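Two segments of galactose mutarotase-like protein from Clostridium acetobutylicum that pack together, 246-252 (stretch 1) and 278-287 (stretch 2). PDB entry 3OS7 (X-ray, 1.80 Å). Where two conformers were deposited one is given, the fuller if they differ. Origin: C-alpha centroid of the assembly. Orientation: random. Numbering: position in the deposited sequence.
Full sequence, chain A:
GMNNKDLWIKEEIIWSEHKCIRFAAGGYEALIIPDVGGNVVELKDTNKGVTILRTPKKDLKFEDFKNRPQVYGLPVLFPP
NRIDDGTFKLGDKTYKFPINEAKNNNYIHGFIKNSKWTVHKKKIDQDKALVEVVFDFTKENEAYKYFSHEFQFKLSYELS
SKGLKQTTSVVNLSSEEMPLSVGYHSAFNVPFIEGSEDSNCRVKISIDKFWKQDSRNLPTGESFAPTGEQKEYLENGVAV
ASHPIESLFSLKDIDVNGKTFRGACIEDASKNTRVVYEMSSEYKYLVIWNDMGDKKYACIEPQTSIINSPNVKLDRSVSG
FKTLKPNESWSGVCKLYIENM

Stretch 1, residues 246-252: ESLFSLK
Stretch 2, residues 278-287: EMSSEYKYLV

Residues 246-251 form a strand antiparallel to strand 285-287, the axes approaching to 4.6 Å with 154° between their N-to-C directions. Phe 249 and Leu 286 are the hydrogen-bonded pair (CA-CA 5.3 Å): Phe 249 N donates to Leu 286 O at 2.8 Å, 178°, and Leu 286 N returns a bond to Phe 249 O, 2.8 Å, 150°. The flanking non-hydrogen-bonded pairs draw closer, Leu 248 with Val 287 at 4.6 Å and Ser 250 with Tyr 285 at 4.2 Å between CA atoms. Past the last bridged pair, Leu 251 N donates a hydrogen bond to Lys 284 O at 2.9 Å, 154°.

Leu 248, Ser 250, Tyr 285 and Val 287 share one face. The end of Leu 248 (chi1 t, chi2 p) comes nearer the partner strand, and CD1 lies 3.8 Å from Val 287 CG2 and 4.2 Å from Tyr 285 CD2. The Tyr 285 ring (chi1 m, chi2 85°) lies against Ser 250 (chi1 p), whose CB is 4.2 Å from the ring centroid, 30° off the normal, an off-centre CH-pi contact.

Phe 249 (m, chi2 -78°) and Leu 286 (chi1 t, chi2 off-well at 147°) occupy the other face. Leu 251 (m, t) has the most area covered by the other stretch, 101 Å². Leu 251 CD1 enters a hollow lined by Met 279 SE (selenomethionine, m/t/t; 3.8 Å), Tyr 283 O (3.7 Å) and Tyr 285 O (3.8 Å), and Leu 251 CD2 lies 4.0 Å from Leu 286 CB, which CD1 also approaches, at 4.2 Å.

A type I turn, Ser 280 to Tyr 283, is closed by Tyr 283 N to Ser 280 O at 3.0 Å; Lys 284 NZ braces it through Ser 281 O at 2.7 Å. Altogether 500 Å² is buried.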

# COMPACT_ATOMS: atom_id res chain seq x y z
N GLU A 246 2.50 4.73 -15.48
CA GLU A 246 1.23 4.53 -14.76
C GLU A 246 0.61 3.28 -15.35
O GLU A 246 0.06 3.32 -16.45
CB GLU A 246 0.28 5.73 -14.89
CG GLU A 246 -0.98 5.59 -14.05
CD GLU A 246 -1.95 6.79 -14.13
OE1 GLU A 246 -1.57 7.85 -14.67
OE2 GLU A 246 -3.09 6.64 -13.63
N SER A 247 0.76 2.14 -14.66
CA SER A 247 0.40 0.86 -15.25
C SER A 247 -0.28 -0.07 -14.26
O SER A 247 0.04 -0.08 -13.08
CB SER A 247 1.66 0.16 -15.74
OG SER A 247 2.30 0.88 -16.78
N LEU A 248 -1.17 -0.91 -14.78
CA LEU A 248 -1.86 -1.92 -13.98
C LEU A 248 -1.45 -3.33 -14.43
O LEU A 248 -1.59 -3.66 -15.62
CB LEU A 248 -3.36 -1.74 -14.16
CG LEU A 248 -4.27 -2.80 -13.56
CD1 LEU A 248 -4.13 -2.89 -12.02
CD2 LEU A 248 -5.73 -2.54 -14.00
N PHE A 249 -0.98 -4.14 -13.48
CA PHE A 249 -0.64 -5.54 -13.75
C PHE A 249 -1.37 -6.47 -12.83
O PHE A 249 -1.67 -6.12 -11.69
CB PHE A 249 0.86 -5.74 -13.52
CG PHE A 249 1.74 -4.96 -14.47
CD1 PHE A 249 1.94 -5.40 -15.79
CD2 PHE A 249 2.31 -3.78 -14.06
CE1 PHE A 249 2.74 -4.67 -16.67
CE2 PHE A 249 3.12 -3.06 -14.92
CZ PHE A 249 3.33 -3.50 -16.23
N SER A 250 -1.63 -7.69 -13.28
CA SER A 250 -1.84 -8.79 -12.34
C SER A 250 -0.50 -9.33 -11.86
O SER A 250 0.52 -9.16 -12.51
CB SER A 250 -2.71 -9.89 -12.95
OG SER A 250 -2.26 -10.24 -14.24
N LEU A 251 -0.53 -10.03 -10.73
CA LEU A 251 0.67 -10.58 -10.11
C LEU A 251 0.69 -12.09 -10.18
O LEU A 251 -0.35 -12.74 -10.21
CB LEU A 251 0.73 -10.18 -8.64
CG LEU A 251 0.93 -8.67 -8.37
CD1 LEU A 251 0.86 -8.41 -6.87
CD2 LEU A 251 2.26 -8.22 -8.95
N LYS A 252 1.89 -12.64 -10.15
CA LYS A 252 2.08 -14.08 -10.01
C LYS A 252 3.28 -14.32 -9.12
O LYS A 252 4.02 -13.37 -8.81
CB LYS A 252 2.26 -14.75 -11.37
CG LYS A 252 3.49 -14.25 -12.13
CD LYS A 252 3.75 -15.03 -13.44
CE LYS A 252 5.15 -14.71 -13.95
NZ LYS A 252 5.34 -15.21 -15.33
N GLU A 278 7.75 -7.69 -0.35
CA GLU A 278 7.14 -9.00 -0.54
C GLU A 278 5.66 -8.95 -0.16
O GLU A 278 5.28 -8.41 0.87
CB GLU A 278 7.90 -10.04 0.29
CG GLU A 278 7.49 -11.47 0.07
CD GLU A 278 8.46 -12.50 0.69
OE1 GLU A 278 9.46 -12.14 1.36
OE2 GLU A 278 8.20 -13.70 0.45
N MSE A 279 4.84 -9.53 -1.01
CA MSE A 279 3.39 -9.47 -0.85
C MSE A 279 2.82 -10.88 -0.81
O MSE A 279 3.21 -11.73 -1.61
CB MSE A 279 2.77 -8.75 -2.04
CG MSE A 279 3.35 -7.42 -2.31
SE MSE A 279 3.01 -6.80 -4.13
CE MSE A 279 4.25 -5.37 -4.00
N SER A 280 1.87 -11.10 0.09
CA SER A 280 1.18 -12.40 0.17
C SER A 280 0.25 -12.59 -1.03
O SER A 280 -0.09 -11.62 -1.75
CB SER A 280 0.41 -12.53 1.48
OG SER A 280 -0.74 -11.68 1.51
N SER A 281 -0.18 -13.83 -1.23
CA SER A 281 -1.04 -14.23 -2.35
C SER A 281 -2.39 -13.54 -2.37
O SER A 281 -3.09 -13.57 -3.39
CB SER A 281 -1.29 -15.75 -2.31
OG SER A 281 -0.10 -16.47 -2.45
N GLU A 282 -2.79 -12.95 -1.25
CA GLU A 282 -4.02 -12.18 -1.22
C GLU A 282 -3.96 -10.96 -2.14
O GLU A 282 -5.01 -10.45 -2.57
CB GLU A 282 -4.35 -11.71 0.21
CG GLU A 282 -4.93 -12.82 1.12
CD GLU A 282 -3.87 -13.75 1.69
OE1 GLU A 282 -2.67 -13.42 1.66
OE2 GLU A 282 -4.24 -14.82 2.17
N TYR A 283 -2.74 -10.52 -2.44
CA TYR A 283 -2.56 -9.38 -3.35
C TYR A 283 -2.39 -9.90 -4.77
O TYR A 283 -1.44 -10.62 -5.08
CB TYR A 283 -1.39 -8.51 -2.90
CG TYR A 283 -1.63 -7.89 -1.57
CD1 TYR A 283 -2.53 -6.84 -1.43
CD2 TYR A 283 -1.00 -8.37 -0.43
CE1 TYR A 283 -2.79 -6.27 -0.16
CE2 TYR A 283 -1.27 -7.82 0.85
CZ TYR A 283 -2.14 -6.75 0.96
OH TYR A 283 -2.39 -6.18 2.20
N LYS A 284 -3.38 -9.59 -5.61
CA LYS A 284 -3.49 -10.18 -6.93
C LYS A 284 -3.19 -9.23 -8.09
O LYS A 284 -2.98 -9.68 -9.23
CB LYS A 284 -4.88 -10.76 -7.05
CG LYS A 284 -5.10 -11.86 -5.95
CD LYS A 284 -6.36 -12.60 -6.04
CE LYS A 284 -6.53 -13.52 -4.77
NZ LYS A 284 -5.38 -14.48 -4.56
N TYR A 285 -3.20 -7.93 -7.82
CA TYR A 285 -2.98 -6.88 -8.81
C TYR A 285 -2.06 -5.83 -8.21
O TYR A 285 -1.83 -5.80 -7.00
CB TYR A 285 -4.30 -6.21 -9.25
CG TYR A 285 -5.12 -7.07 -10.16
CD1 TYR A 285 -6.01 -8.02 -9.63
CD2 TYR A 285 -5.01 -6.98 -11.54
CE1 TYR A 285 -6.75 -8.86 -10.47
CE2 TYR A 285 -5.77 -7.79 -12.39
CZ TYR A 285 -6.63 -8.73 -11.85
OH TYR A 285 -7.36 -9.54 -12.71
N LEU A 286 -1.50 -4.99 -9.09
CA LEU A 286 -0.59 -3.96 -8.64
C LEU A 286 -0.58 -2.84 -9.64
O LEU A 286 -0.60 -3.08 -10.87
CB LEU A 286 0.81 -4.56 -8.49
CG LEU A 286 1.93 -3.62 -8.04
CD1 LEU A 286 2.91 -4.40 -7.21
CD2 LEU A 286 2.62 -2.96 -9.23
N VAL A 287 -0.57 -1.62 -9.11
CA VAL A 287 -0.43 -0.40 -9.90
C VAL A 287 0.95 0.15 -9.59
O VAL A 287 1.36 0.19 -8.43
CB VAL A 287 -1.53 0.63 -9.60
CG1 VAL A 287 -1.16 2.01 -10.20
CG2 VAL A 287 -2.88 0.12 -10.10